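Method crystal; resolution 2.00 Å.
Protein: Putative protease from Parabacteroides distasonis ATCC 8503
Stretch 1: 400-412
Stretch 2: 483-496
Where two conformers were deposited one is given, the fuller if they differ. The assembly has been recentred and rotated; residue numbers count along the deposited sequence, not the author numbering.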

ATOM      1  N   GLY A 400       5.478 -15.268   9.401  1.00 26.93           N
ATOM      2  CA  GLY A 400       6.681 -14.502   9.646  1.00 26.13           C
ATOM      3  C   GLY A 400       7.567 -14.379   8.421  1.00 25.88           C
ATOM      4  O   GLY A 400       7.066 -14.276   7.293  1.00 24.65           O
ATOM      5  N   ILE A 401       8.887 -14.373   8.651  1.00 24.29           N
ATOM      6  CA  ILE A 401       9.841 -14.068   7.608  1.00 24.59           C
ATOM      7  C   ILE A 401       9.696 -15.049   6.463  1.00 23.42           C
ATOM      8  O   ILE A 401       9.923 -14.688   5.319  1.00 22.68           O
ATOM      9  CB  ILE A 401      11.308 -14.105   8.108  1.00 25.16           C
ATOM     10  CG1 ILE A 401      11.561 -13.012   9.123  1.00 29.07           C
ATOM     11  CG2 ILE A 401      12.253 -13.816   6.985  1.00 24.94           C
ATOM     12  CD1 ILE A 401      12.893 -13.196   9.854  1.00 31.64           C
ATOM     13  N   ASP A 402       9.317 -16.286   6.768  1.00 23.74           N
ATOM     14  CA  ASP A 402       9.164 -17.307   5.719  1.00 24.27           C
ATOM     15  C   ASP A 402       8.069 -16.985   4.714  1.00 24.70           C
ATOM     16  O   ASP A 402       8.085 -17.548   3.635  1.00 25.25           O
ATOM     17  CB  ASP A 402       8.964 -18.701   6.300  1.00 24.36           C
ATOM     18  CG  ASP A 402      10.209 -19.214   7.033  1.00 25.24           C
ATOM     19  OD1 ASP A 402      11.281 -19.372   6.395  1.00 26.90           O
ATOM     20  OD2 ASP A 402      10.102 -19.473   8.251  1.00 24.23           O
ATOM     21  N   SER A 403       7.146 -16.078   5.052  1.00 24.64           N
ATOM     22  CA  SER A 403       6.131 -15.639   4.118  1.00 25.76           C
ATOM     23  C   SER A 403       6.525 -14.333   3.360  1.00 25.89           C
ATOM     24  O   SER A 403       5.778 -13.872   2.497  1.00 25.57           O
ATOM     25  CB  SER A 403       4.808 -15.430   4.867  1.00 26.11           C
ATOM     26  OG  SER A 403       4.877 -14.286   5.729  1.00 28.97           O
ATOM     27  N   TRP A 404       7.691 -13.757   3.661  1.00 25.10           N
ATOM     28  CA  TRP A 404       8.066 -12.461   3.095  1.00 24.78           C
ATOM     29  C   TRP A 404       8.580 -12.512   1.656  1.00 24.88           C
ATOM     30  O   TRP A 404       8.821 -11.470   1.042  1.00 25.39           O
ATOM     31  CB  TRP A 404       9.100 -11.766   3.966  1.00 24.39           C
ATOM     32  CG  TRP A 404       8.615 -11.302   5.269  1.00 24.51           C
ATOM     33  CD1 TRP A 404       7.321 -11.342   5.756  1.00 24.34           C
ATOM     34  CD2 TRP A 404       9.381 -10.613   6.238  1.00 21.56           C
ATOM     35  NE1 TRP A 404       7.273 -10.757   6.992  1.00 23.69           N
ATOM     36  CE2 TRP A 404       8.518 -10.285   7.303  1.00 24.16           C
ATOM     37  CE3 TRP A 404      10.719 -10.243   6.317  1.00 22.00           C
ATOM     38  CZ2 TRP A 404       8.963  -9.604   8.440  1.00 25.54           C
ATOM     39  CZ3 TRP A 404      11.163  -9.578   7.441  1.00 25.00           C
ATOM     40  CH2 TRP A 404      10.289  -9.254   8.483  1.00 24.94           C
ATOM     41  N   GLY A 405       8.785 -13.703   1.118  1.00 24.77           N
ATOM     42  CA  GLY A 405       9.209 -13.828  -0.263  1.00 24.35           C
ATOM     43  C   GLY A 405      10.667 -13.492  -0.475  1.00 24.22           C
ATOM     44  O   GLY A 405      11.046 -13.083  -1.565  1.00 23.25           O
HETATM   45  N   MSE A 406      11.496 -13.703   0.552  1.00 24.53           N
HETATM   46  CA  MSE A 406      12.891 -13.268   0.546  1.00 24.41           C
HETATM   47  C   MSE A 406      13.879 -14.425   0.548  1.00 25.50           C
HETATM   48  O   MSE A 406      15.015 -14.257   0.983  1.00 26.00           O
HETATM   49  CB  MSE A 406      13.200 -12.381   1.773  1.00 23.70           C
HETATM   50  CG  MSE A 406      12.417 -11.090   1.802  1.00 22.32           C
HETATM   51 SE   MSE A 406      12.966  -9.997   3.244  0.75 17.77          SE
HETATM   52  CE  MSE A 406      11.729  -8.499   2.929  1.00 17.09           C
ATOM     53  N   SER A 407      13.476 -15.581   0.052  1.00 26.63           N
ATOM     54  CA  SER A 407      14.366 -16.737   0.089  1.00 27.92           C
ATOM     55  C   SER A 407      15.435 -16.649  -0.990  1.00 28.03           C
ATOM     56  O   SER A 407      16.424 -17.351  -0.900  1.00 28.48           O
ATOM     57  CB  SER A 407      13.602 -18.043  -0.036  1.00 28.15           C
ATOM     58  OG  SER A 407      13.053 -18.155  -1.333  1.00 32.30           O
ATOM     59  N   ALA A 408      15.281 -15.749  -1.963  1.00 28.29           N
ATOM     60  CA  ALA A 408      16.270 -15.570  -3.002  1.00 28.40           C
ATOM     61  C   ALA A 408      16.692 -14.107  -3.187  1.00 29.27           C
ATOM     62  O   ALA A 408      16.542 -13.565  -4.276  1.00 29.42           O
ATOM     63  CB  ALA A 408      15.758 -16.156  -4.336  1.00 27.72           C
ATOM     64  N   LEU A 409      17.286 -13.503  -2.155  1.00 29.05           N
ATOM     65  CA  LEU A 409      17.724 -12.113  -2.213  1.00 29.59           C
ATOM     66  C   LEU A 409      18.973 -11.946  -3.071  1.00 30.61           C
ATOM     67  O   LEU A 409      19.915 -12.696  -2.923  1.00 30.81           O
ATOM     68  CB  LEU A 409      18.009 -11.579  -0.810  1.00 28.97           C
ATOM     69  CG  LEU A 409      16.764 -11.355   0.050  1.00 27.76           C
ATOM     70  CD1 LEU A 409      17.177 -10.958   1.446  1.00 24.21           C
ATOM     71  CD2 LEU A 409      15.890 -10.282  -0.610  1.00 27.68           C
ATOM     72  N   ASN A 410      18.972 -10.960  -3.962  1.00 31.56           N
ATOM     73  CA  ASN A 410      20.173 -10.612  -4.740  1.00 32.77           C
ATOM     74  C   ASN A 410      21.308 -10.148  -3.829  1.00 33.08           C
ATOM     75  O   ASN A 410      21.066  -9.600  -2.754  1.00 32.35           O
ATOM     76  CB  ASN A 410      19.877  -9.481  -5.725  1.00 33.42           C
ATOM     77  CG  ASN A 410      19.063  -9.931  -6.910  1.00 36.53           C
ATOM     78  OD1 ASN A 410      19.231 -11.048  -7.404  1.00 41.35           O
ATOM     79  ND2 ASN A 410      18.174  -9.055  -7.390  1.00 40.95           N
ATOM     80  N   SER A 411      22.550 -10.353  -4.264  1.00 32.75           N
ATOM     81  CA  SER A 411      23.690  -9.932  -3.462  1.00 32.99           C
ATOM     82  C   SER A 411      23.967  -8.447  -3.643  1.00 32.23           C
ATOM     83  O   SER A 411      24.588  -7.813  -2.802  1.00 32.91           O
ATOM     84  CB  SER A 411      24.933 -10.748  -3.836  1.00 33.47           C
ATOM     85  OG  SER A 411      25.297 -10.479  -5.171  1.00 34.71           O
ATOM     86  N   LYS A 412      23.516  -7.894  -4.752  1.00 31.43           N
ATOM     87  CA  LYS A 412      23.750  -6.494  -5.052  1.00 30.74           C
ATOM     88  C   LYS A 412      22.445  -5.730  -4.829  1.00 29.88           C
ATOM     89  O   LYS A 412      21.346  -6.260  -5.012  1.00 29.31           O
ATOM     90  CB  LYS A 412      24.232  -6.337  -6.495  1.00 30.57           C
ATOM     91  N   GLU A 483      24.386  -1.318   4.185  1.00 25.57           N
ATOM     92  CA  GLU A 483      23.934  -2.130   5.305  1.00 25.17           C
ATOM     93  C   GLU A 483      23.293  -3.421   4.834  1.00 24.92           C
ATOM     94  O   GLU A 483      23.034  -4.298   5.635  1.00 24.59           O
ATOM     95  CB  GLU A 483      22.885  -1.363   6.122  1.00 26.10           C
ATOM     96  CG  GLU A 483      23.426  -0.257   7.012  1.00 26.99           C
ATOM     97  CD  GLU A 483      22.355   0.719   7.509  1.00 30.49           C
ATOM     98  OE1 GLU A 483      21.279   0.872   6.885  1.00 29.90           O
ATOM     99  OE2 GLU A 483      22.618   1.367   8.543  1.00 34.43           O
ATOM    100  N   TYR A 484      23.045  -3.536   3.532  1.00 24.55           N
ATOM    101  CA  TYR A 484      22.224  -4.605   3.002  1.00 23.86           C
ATOM    102  C   TYR A 484      22.863  -5.982   3.156  1.00 24.29           C
ATOM    103  O   TYR A 484      22.180  -6.947   3.495  1.00 24.44           O
ATOM    104  CB  TYR A 484      21.894  -4.297   1.561  1.00 23.52           C
ATOM    105  CG  TYR A 484      21.228  -5.399   0.787  1.00 23.52           C
ATOM    106  CD1 TYR A 484      19.886  -5.717   0.992  1.00 24.71           C
ATOM    107  CD2 TYR A 484      21.936  -6.125  -0.164  1.00 23.62           C
ATOM    108  CE1 TYR A 484      19.258  -6.749   0.257  1.00 25.60           C
ATOM    109  CE2 TYR A 484      21.325  -7.153  -0.901  1.00 24.24           C
ATOM    110  CZ  TYR A 484      19.988  -7.444  -0.714  1.00 24.38           C
ATOM    111  OH  TYR A 484      19.385  -8.450  -1.452  1.00 23.41           O
ATOM    112  N   SER A 485      24.172  -6.082   2.959  1.00 24.40           N
ATOM    113  CA  SER A 485      24.809  -7.393   3.030  0.50 24.51           C
ATOM    114  C   SER A 485      24.644  -8.055   4.409  1.00 24.39           C
ATOM    115  O   SER A 485      24.351  -9.253   4.495  1.00 24.35           O
ATOM    116  CB  SER A 485      26.272  -7.295   2.616  0.50 24.44           C
ATOM    117  OG  SER A 485      26.355  -7.134   1.210  0.50 24.58           O
ATOM    118  N   ASP A 486      24.786  -7.273   5.472  1.00 24.47           N
ATOM    119  CA  ASP A 486      24.609  -7.771   6.815  1.00 25.28           C
ATOM    120  C   ASP A 486      23.195  -8.291   7.098  1.00 24.70           C
ATOM    121  O   ASP A 486      23.067  -9.344   7.733  1.00 26.49           O
ATOM    122  CB  ASP A 486      24.981  -6.706   7.850  1.00 25.90           C
ATOM    123  CG  ASP A 486      26.480  -6.455   7.923  1.00 28.97           C
ATOM    124  OD1 ASP A 486      27.274  -7.293   7.422  1.00 30.69           O
ATOM    125  OD2 ASP A 486      26.867  -5.398   8.477  1.00 34.63           O
ATOM    126  N   VAL A 487      22.140  -7.596   6.661  1.00 22.67           N
ATOM    127  CA  VAL A 487      20.797  -8.106   6.924  1.00 21.40           C
ATOM    128  C   VAL A 487      20.471  -9.291   5.977  1.00 21.32           C
ATOM    129  O   VAL A 487      19.785 -10.242   6.349  1.00 20.17           O
ATOM    130  CB  VAL A 487      19.701  -7.004   6.910  1.00 21.27           C
ATOM    131  CG1 VAL A 487      19.589  -6.338   5.570  1.00 20.10           C
ATOM    132  CG2 VAL A 487      18.333  -7.606   7.375  1.00 21.65           C
ATOM    133  N   ARG A 488      20.994  -9.236   4.758  1.00 21.75           N
ATOM    134  CA  ARG A 488      20.804 -10.319   3.827  1.00 22.16           C
ATOM    135  C   ARG A 488      21.426 -11.605   4.372  1.00 22.48           C
ATOM    136  O   ARG A 488      20.848 -12.667   4.254  1.00 21.66           O
ATOM    137  CB  ARG A 488      21.402  -9.968   2.483  1.00 22.38           C
ATOM    138  CG  ARG A 488      21.310 -11.092   1.463  1.00 24.34           C
ATOM    139  CD  ARG A 488      21.893 -10.583   0.205  1.00 29.71           C
ATOM    140  NE  ARG A 488      21.938 -11.594  -0.829  1.00 35.12           N
ATOM    141  CZ  ARG A 488      23.029 -12.290  -1.169  1.00 41.49           C
ATOM    142  NH1 ARG A 488      24.198 -12.114  -0.539  1.00 42.32           N
ATOM    143  NH2 ARG A 488      22.951 -13.181  -2.160  1.00 42.87           N
ATOM    144  N   SER A 489      22.591 -11.510   4.982  1.00 23.22           N
ATOM    145  CA  SER A 489      23.202 -12.716   5.538  1.00 23.76           C
ATOM    146  C   SER A 489      22.351 -13.301   6.687  1.00 22.91           C
ATOM    147  O   SER A 489      22.220 -14.500   6.778  1.00 21.96           O
ATOM    148  CB  SER A 489      24.663 -12.461   5.920  1.00 24.27           C
ATOM    149  OG  SER A 489      24.757 -11.668   7.084  1.00 29.19           O
ATOM    150  N   LEU A 490      21.678 -12.456   7.479  1.00 22.25           N
ATOM    151  CA  LEU A 490      20.770 -12.940   8.512  1.00 21.34           C
ATOM    152  C   LEU A 490      19.594 -13.658   7.906  1.00 22.04           C
ATOM    153  O   LEU A 490      19.243 -14.794   8.313  1.00 21.28           O
ATOM    154  CB  LEU A 490      20.270 -11.785   9.412  1.00 21.14           C
ATOM    155  CG  LEU A 490      21.314 -11.010  10.223  1.00 20.35           C
ATOM    156  CD1 LEU A 490      20.688  -9.808  11.009  1.00 16.52           C
ATOM    157  CD2 LEU A 490      22.069 -11.942  11.199  1.00 19.85           C
ATOM    158  N   ILE A 491      18.963 -12.998   6.924  1.00 22.26           N
ATOM    159  CA  ILE A 491      17.732 -13.521   6.334  1.00 22.58           C
ATOM    160  C   ILE A 491      18.055 -14.837   5.640  1.00 23.04           C
ATOM    161  O   ILE A 491      17.330 -15.826   5.754  1.00 22.94           O
ATOM    162  CB  ILE A 491      17.053 -12.508   5.344  1.00 21.97           C
ATOM    163  CG1 ILE A 491      16.538 -11.303   6.131  1.00 22.66           C
ATOM    164  CG2 ILE A 491      15.927 -13.197   4.573  1.00 21.61           C
ATOM    165  CD1 ILE A 491      16.356 -10.000   5.271  1.00 22.39           C
ATOM    166  N   HIS A 492      19.167 -14.842   4.939  1.00 23.51           N
ATOM    167  CA  HIS A 492      19.614 -16.052   4.273  1.00 24.90           C
ATOM    168  C   HIS A 492      19.937 -17.198   5.274  1.00 24.24           C
ATOM    169  O   HIS A 492      19.639 -18.356   5.018  1.00 23.91           O
ATOM    170  CB  HIS A 492      20.817 -15.701   3.399  1.00 25.15           C
ATOM    171  CG  HIS A 492      21.481 -16.880   2.774  1.00 29.91           C
ATOM    172  ND1 HIS A 492      20.897 -17.599   1.750  1.00 36.33           N
ATOM    173  CD2 HIS A 492      22.691 -17.443   2.993  1.00 33.09           C
ATOM    174  CE1 HIS A 492      21.705 -18.583   1.397  1.00 35.75           C
ATOM    175  NE2 HIS A 492      22.807 -18.503   2.126  1.00 35.89           N
ATOM    176  N   GLU A 493      20.536 -16.867   6.414  1.00 24.39           N
ATOM    177  CA  GLU A 493      20.824 -17.902   7.422  1.00 24.48           C
ATOM    178  C   GLU A 493      19.524 -18.551   7.864  1.00 23.66           C
ATOM    179  O   GLU A 493      19.460 -19.777   8.046  1.00 24.40           O
ATOM    180  CB  GLU A 493      21.587 -17.340   8.621  1.00 24.70           C
ATOM    181  CG  GLU A 493      22.052 -18.444   9.608  1.00 27.46           C
ATOM    182  CD  GLU A 493      23.565 -18.576   9.697  1.00 29.45           C
ATOM    183  OE1 GLU A 493      24.261 -18.283   8.719  1.00 30.72           O
ATOM    184  OE2 GLU A 493      24.044 -18.965  10.777  1.00 33.39           O
ATOM    185  N   TRP A 494      18.472 -17.745   7.975  1.00 22.79           N
ATOM    186  CA  TRP A 494      17.162 -18.258   8.349  1.00 22.13           C
ATOM    187  C   TRP A 494      16.525 -19.141   7.274  1.00 21.38           C
ATOM    188  O   TRP A 494      16.014 -20.215   7.593  1.00 21.68           O
ATOM    189  CB  TRP A 494      16.196 -17.120   8.718  1.00 21.78           C
ATOM    190  CG  TRP A 494      14.911 -17.640   9.214  1.00 20.43           C
ATOM    191  CD1 TRP A 494      13.758 -17.738   8.528  1.00 20.48           C
ATOM    192  CD2 TRP A 494      14.655 -18.172  10.516  1.00 19.33           C
ATOM    193  NE1 TRP A 494      12.777 -18.322   9.308  1.00 22.95           N
ATOM    194  CE2 TRP A 494      13.302 -18.574  10.548  1.00 21.00           C
ATOM    195  CE3 TRP A 494      15.430 -18.337  11.659  1.00 19.49           C
ATOM    196  CZ2 TRP A 494      12.709 -19.131  11.688  1.00 19.45           C
ATOM    197  CZ3 TRP A 494      14.841 -18.885  12.810  1.00 17.95           C
ATOM    198  CH2 TRP A 494      13.492 -19.265  12.814  1.00 19.34           C
ATOM    199  N   THR A 495      16.547 -18.690   6.023  1.00 21.02           N
ATOM    200  CA  THR A 495      15.751 -19.330   4.969  1.00 21.45           C
ATOM    201  C   THR A 495      16.489 -20.468   4.258  1.00 21.68           C
ATOM    202  O   THR A 495      15.849 -21.333   3.696  1.00 22.02           O
ATOM    203  CB  THR A 495      15.280 -18.334   3.895  1.00 21.41           C
ATOM    204  OG1 THR A 495      16.423 -17.710   3.280  1.00 21.96           O
ATOM    205  CG2 THR A 495      14.352 -17.236   4.516  1.00 18.78           C
ATOM    206  N   ASN A 496      17.817 -20.451   4.254  1.00 22.25           N
ATOM    207  CA  ASN A 496      18.609 -21.484   3.521  1.00 22.78           C
ATOM    208  C   ASN A 496      18.221 -22.879   4.014  1.00 22.56           C
ATOM    209  O   ASN A 496      18.420 -23.190   5.185  1.00 21.82           O
ATOM    210  CB  ASN A 496      20.091 -21.249   3.760  1.00 23.41           C
ATOM    211  CG  ASN A 496      20.977 -22.177   2.969  1.00 26.11           C
ATOM    212  OD1 ASN A 496      20.847 -22.265   1.766  1.00 29.48           O
ATOM    213  ND2 ASN A 496      21.955 -22.815   3.644  1.00 28.69           N
TER
HETATM  214  O   HOH W   1      13.035 -21.528   7.315  1.00 25.94           O
HETATM  215  O   HOH W   2      17.073 -15.322   2.105  1.00 24.16           O
HETATM  216  O   HOH W   3      16.974 -19.152   0.956  1.00 24.61           O
HETATM  217  O   HOH W   4      24.934  -8.803  -0.516  1.00 35.76           O

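Residues 483-495 form a helix, and the largely irregular segment 400-412 runs along one side of it broadly in the opposite sense: S411 lies near S485, L409 near R488, M406 near I491 and S407 near T495. Of the side chains that reach across, Y484, R488, I491 and T495 follow at intervals of three or four, as expected when one face of a helix carries a contact, and W494 sits beside T495 on the same side.

Y484 comes first. Its aromatic ring is long enough to carry the hydroxyl to the loop backbone, where OH donates a hydrogen bond to N410 O; at 2.4 Å the bond is very short. Y484 OH also lies 3.5 Å from L409 CB. One residue on, S485 does not bond directly to the loop. Water 4 bridges the gap, donating to S411 O at 2.5 Å and lying 2.8 Å from S485 OG; the short serine side chain offers a hydroxyl without filling the space the water needs.

R488, one turn after Y484, extends with chi1, chi2 and chi3 all t. Its guanidinium then grips a single carbonyl with two donors: NE lies 3.1 Å from L409 O and NH2 3.2 Å from L409 O, both hydrogen bonds. NE and NH2 lie on the same edge of the guanidinium, so both can converge on one carbonyl oxygen. S411 CA covers one face of the flat group, 3.4 Å from R488 CZ. N410 O is 2.9 Å from R488 NE, but the angle is too poor for a hydrogen bond.

I491 supplies the apolar centre. Its CD1 lies 4.0 Å from L409 CD1 and 3.9 Å from the selenium SE of M406, a selenomethionine, while I491 CG2 is 4.4 Å from I401 CG2. A branched aliphatic side chain can meet these three neighbours at once without leaving a polar group unsatisfied.

W494 combines both kinds of chemistry. Its CD1 rests 4.4 Å from I401 CB, and NE1, at the edge of the indole, donates to D402 OD2 at 3.1 Å with a nearly straight angle of 164°. The aspartate thus meets the one polar atom of an otherwise apolar ring. Water 1 lies 2.9 Å from D402 OD1 and 3.3 Å from W494 O.

T495 ends the helix beside S407, with T495 CB 4.3 Å from S407 CB. Its compact hydroxyl meets the loop through two waters: water 2 donates to M406 O (2.6 Å) and water 3 to S407 O (2.6 Å), and these waters lie 2.7 and 2.8 Å, respectively, from T495 OG1.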